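Local structure of CurJ (Moorea producens 3L, 5TZ6) at residues A[238-243]-A[297-302]. The protein probably catalyses vinylogous dehydration of a polyketide intermediate, as the dehydratase domain of a polyketide synthase module in curacin biosynthesis. The protein carries 1 engineered substitution. Residues are numbered along the deposited sequence; the frame is centred on the assembly and turned at random.
Sequences ETFVPF and GRKANP. With 7OD ((2E,5R)-5-hydroxy-2-methylhept-2-enoic acid), chain C.
R298 lays its guanidinium flat over one face of the F243 ring: the planes differ by only 12°, and CZ of R298 stands 3.8 Å from the centroid of the F243 ring, a stacked cation-pi pair. The chain of R298, extended from CG to NE, also brings its CD over the same face, 3.9 Å from that centroid, adding a CH-pi contact. E296 holds NE of R298 in a salt bridge, which is likely to limit the rotation of the group. An alanine in place of R298 would probably leave this face of F243 without its cover and E296 without its charged mate. K299 meets F240 through aliphatic carbon: CG of K299 approaches CE1 of F240 at 3.4 Å, over the ring face but displaced toward the rim. The bend at chi2 (-107°) places CD of K299 near E238, 3.9 Å from OE2 of E238, whereas the charged ends, NZ of K299 and OE2 of E238, stay 4.8 Å apart. Four backbone hydrogen bonds join T239 with A300 and V241 with R298; that from V241 N to R298 O is nearly straight (176°). V241 and P242 touch the bound hydroxyheptenoic acid, so strand 239-250, the one paired here with 288-300, contributes to the ligand pocket of this hot-dog dehydratase. Strand 288-300 lies between strands 239-250 and 274-282, while helix 302-305 packs through L305 against V241 and A300.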
loop_
_atom_site.group_PDB
_atom_site.type_symbol
_atom_site.label_atom_id
_atom_site.label_comp_id
_atom_site.label_asym_id
_atom_site.label_seq_id
_atom_site.Cartn_x
_atom_site.Cartn_y
_atom_site.Cartn_z
ATOM N N GLU A 238 37.330 -2.020 16.182
ATOM C CA GLU A 238 36.833 -1.305 15.016
ATOM C C GLU A 238 37.114 -2.069 13.730
ATOM O O GLU A 238 38.118 -2.776 13.608
ATOM C CB GLU A 238 37.508 0.064 14.900
ATOM C CG GLU A 238 37.102 1.091 15.931
ATOM C CD GLU A 238 37.988 2.328 15.881
ATOM O OE1 GLU A 238 37.604 3.363 16.462
ATOM O OE2 GLU A 238 39.071 2.263 15.258
ATOM N N THR A 239 36.221 -1.897 12.760
ATOM C CA THR A 239 36.451 -2.345 11.397
ATOM C C THR A 239 35.869 -1.308 10.450
ATOM O O THR A 239 35.147 -0.398 10.866
ATOM C CB THR A 239 35.830 -3.729 11.151
ATOM O OG1 THR A 239 36.232 -4.214 9.863
ATOM C CG2 THR A 239 34.308 -3.661 11.234
ATOM N N PHE A 240 36.183 -1.446 9.161
ATOM C CA PHE A 240 35.631 -0.547 8.152
ATOM C C PHE A 240 34.195 -0.968 7.857
ATOM O O PHE A 240 33.952 -2.096 7.426
ATOM C CB PHE A 240 36.478 -0.565 6.879
ATOM C CG PHE A 240 37.839 0.066 7.042
ATOM C CD1 PHE A 240 37.984 1.445 7.048
ATOM C CD2 PHE A 240 38.974 -0.720 7.194
ATOM C CE1 PHE A 240 39.232 2.032 7.204
ATOM C CE2 PHE A 240 40.226 -0.140 7.353
ATOM C CZ PHE A 240 40.354 1.241 7.357
ATOM N N VAL A 241 33.249 -0.066 8.092
ATOM C CA VAL A 241 31.837 -0.344 7.839
ATOM C C VAL A 241 31.383 0.428 6.604
ATOM O O VAL A 241 31.804 1.576 6.399
ATOM C CB VAL A 241 30.974 -0.008 9.062
ATOM C CG1 VAL A 241 29.529 -0.417 8.812
ATOM C CG2 VAL A 241 31.523 -0.718 10.286
ATOM N N PRO A 242 30.575 -0.173 5.733
ATOM C CA PRO A 242 30.121 0.547 4.536
ATOM C C PRO A 242 29.422 1.839 4.919
ATOM O O PRO A 242 28.508 1.854 5.748
ATOM C CB PRO A 242 29.163 -0.443 3.872
ATOM C CG PRO A 242 29.689 -1.784 4.288
ATOM C CD PRO A 242 30.218 -1.602 5.692
ATOM N N PHE A 243 29.840 2.915 4.294
ATOM C CA PHE A 243 29.377 4.233 4.692
ATOM C C PHE A 243 28.764 5.027 3.547
ATOM O O PHE A 243 27.747 5.697 3.750
ATOM C CB PHE A 243 30.550 5.002 5.305
ATOM C CG PHE A 243 30.212 6.405 5.714
ATOM C CD1 PHE A 243 30.350 7.458 4.818
ATOM C CD2 PHE A 243 29.776 6.677 7.003
ATOM C CE1 PHE A 243 30.044 8.755 5.195
ATOM C CE2 PHE A 243 29.464 7.981 7.385
ATOM C CZ PHE A 243 29.602 9.017 6.479
ATOM N N GLY A 297 34.107 2.787 2.945
ATOM C CA GLY A 297 33.840 2.311 4.289
ATOM C C GLY A 297 34.641 3.154 5.265
ATOM O O GLY A 297 35.673 3.731 4.907
ATOM N N ARG A 298 34.165 3.236 6.500
ATOM C CA ARG A 298 34.837 4.021 7.526
ATOM C C ARG A 298 35.005 3.190 8.782
ATOM O O ARG A 298 34.099 2.443 9.166
ATOM C CB ARG A 298 34.075 5.301 7.857
ATOM C CG ARG A 298 34.034 6.281 6.720
ATOM C CD ARG A 298 33.621 7.651 7.193
ATOM N NE ARG A 298 33.525 8.592 6.086
ATOM C CZ ARG A 298 33.101 9.841 6.213
ATOM N NH1 ARG A 298 32.737 10.302 7.401
ATOM N NH2 ARG A 298 33.041 10.631 5.152
ATOM N N LYS A 299 36.164 3.340 9.422
ATOM C CA LYS A 299 36.432 2.646 10.673
ATOM C C LYS A 299 35.351 2.984 11.687
ATOM O O LYS A 299 34.961 4.146 11.833
ATOM C CB LYS A 299 37.800 3.057 11.214
ATOM C CG LYS A 299 38.980 2.381 10.546
ATOM C CD LYS A 299 39.608 1.341 11.455
ATOM C CE LYS A 299 41.014 0.981 10.997
ATOM N NZ LYS A 299 41.646 -0.031 11.891
ATOM N N ALA A 300 34.854 1.966 12.381
ATOM C CA ALA A 300 33.823 2.204 13.377
ATOM C C ALA A 300 33.686 0.985 14.275
ATOM O O ALA A 300 34.035 -0.136 13.896
ATOM C CB ALA A 300 32.480 2.540 12.722
ATOM N N ASN A 301 33.180 1.230 15.474
ATOM C CA ASN A 301 32.812 0.157 16.379
ATOM C C ASN A 301 31.363 -0.214 16.112
ATOM O O ASN A 301 30.475 0.621 16.332
ATOM C CB ASN A 301 32.988 0.593 17.822
ATOM C CG ASN A 301 32.763 -0.538 18.809
ATOM O OD1 ASN A 301 31.885 -1.385 18.619
ATOM N ND2 ASN A 301 33.551 -0.550 19.881
ATOM N N PRO A 302 31.071 -1.427 15.641
ATOM C CA PRO A 302 29.679 -1.749 15.289
ATOM C C PRO A 302 28.714 -1.550 16.437
ATOM O O PRO A 302 27.522 -1.274 16.198
ATOM C CB PRO A 302 29.759 -3.222 14.862
ATOM C CG PRO A 302 31.178 -3.392 14.397
ATOM C CD PRO A 302 31.989 -2.539 15.343
HETATM O OAB 7OD C . 27.928 -3.422 11.259
HETATM C CAA 7OD C . 27.093 -2.928 10.474
HETATM O OAI 7OD C . 26.165 -2.216 10.921
HETATM C CAC 7OD C . 27.207 -3.191 8.968
HETATM C CAK 7OD C . 26.173 -2.580 8.009
HETATM C CAD 7OD C . 28.347 -4.064 8.416
HETATM C CAE 7OD C . 28.419 -4.297 6.898
HETATM C CAF 7OD C . 29.669 -5.052 6.381
HETATM O OAH 7OD C . 29.296 -6.392 6.044
HETATM C CAG 7OD C . 30.831 -5.104 7.380
HETATM C CAJ 7OD C . 32.093 -5.519 6.620
#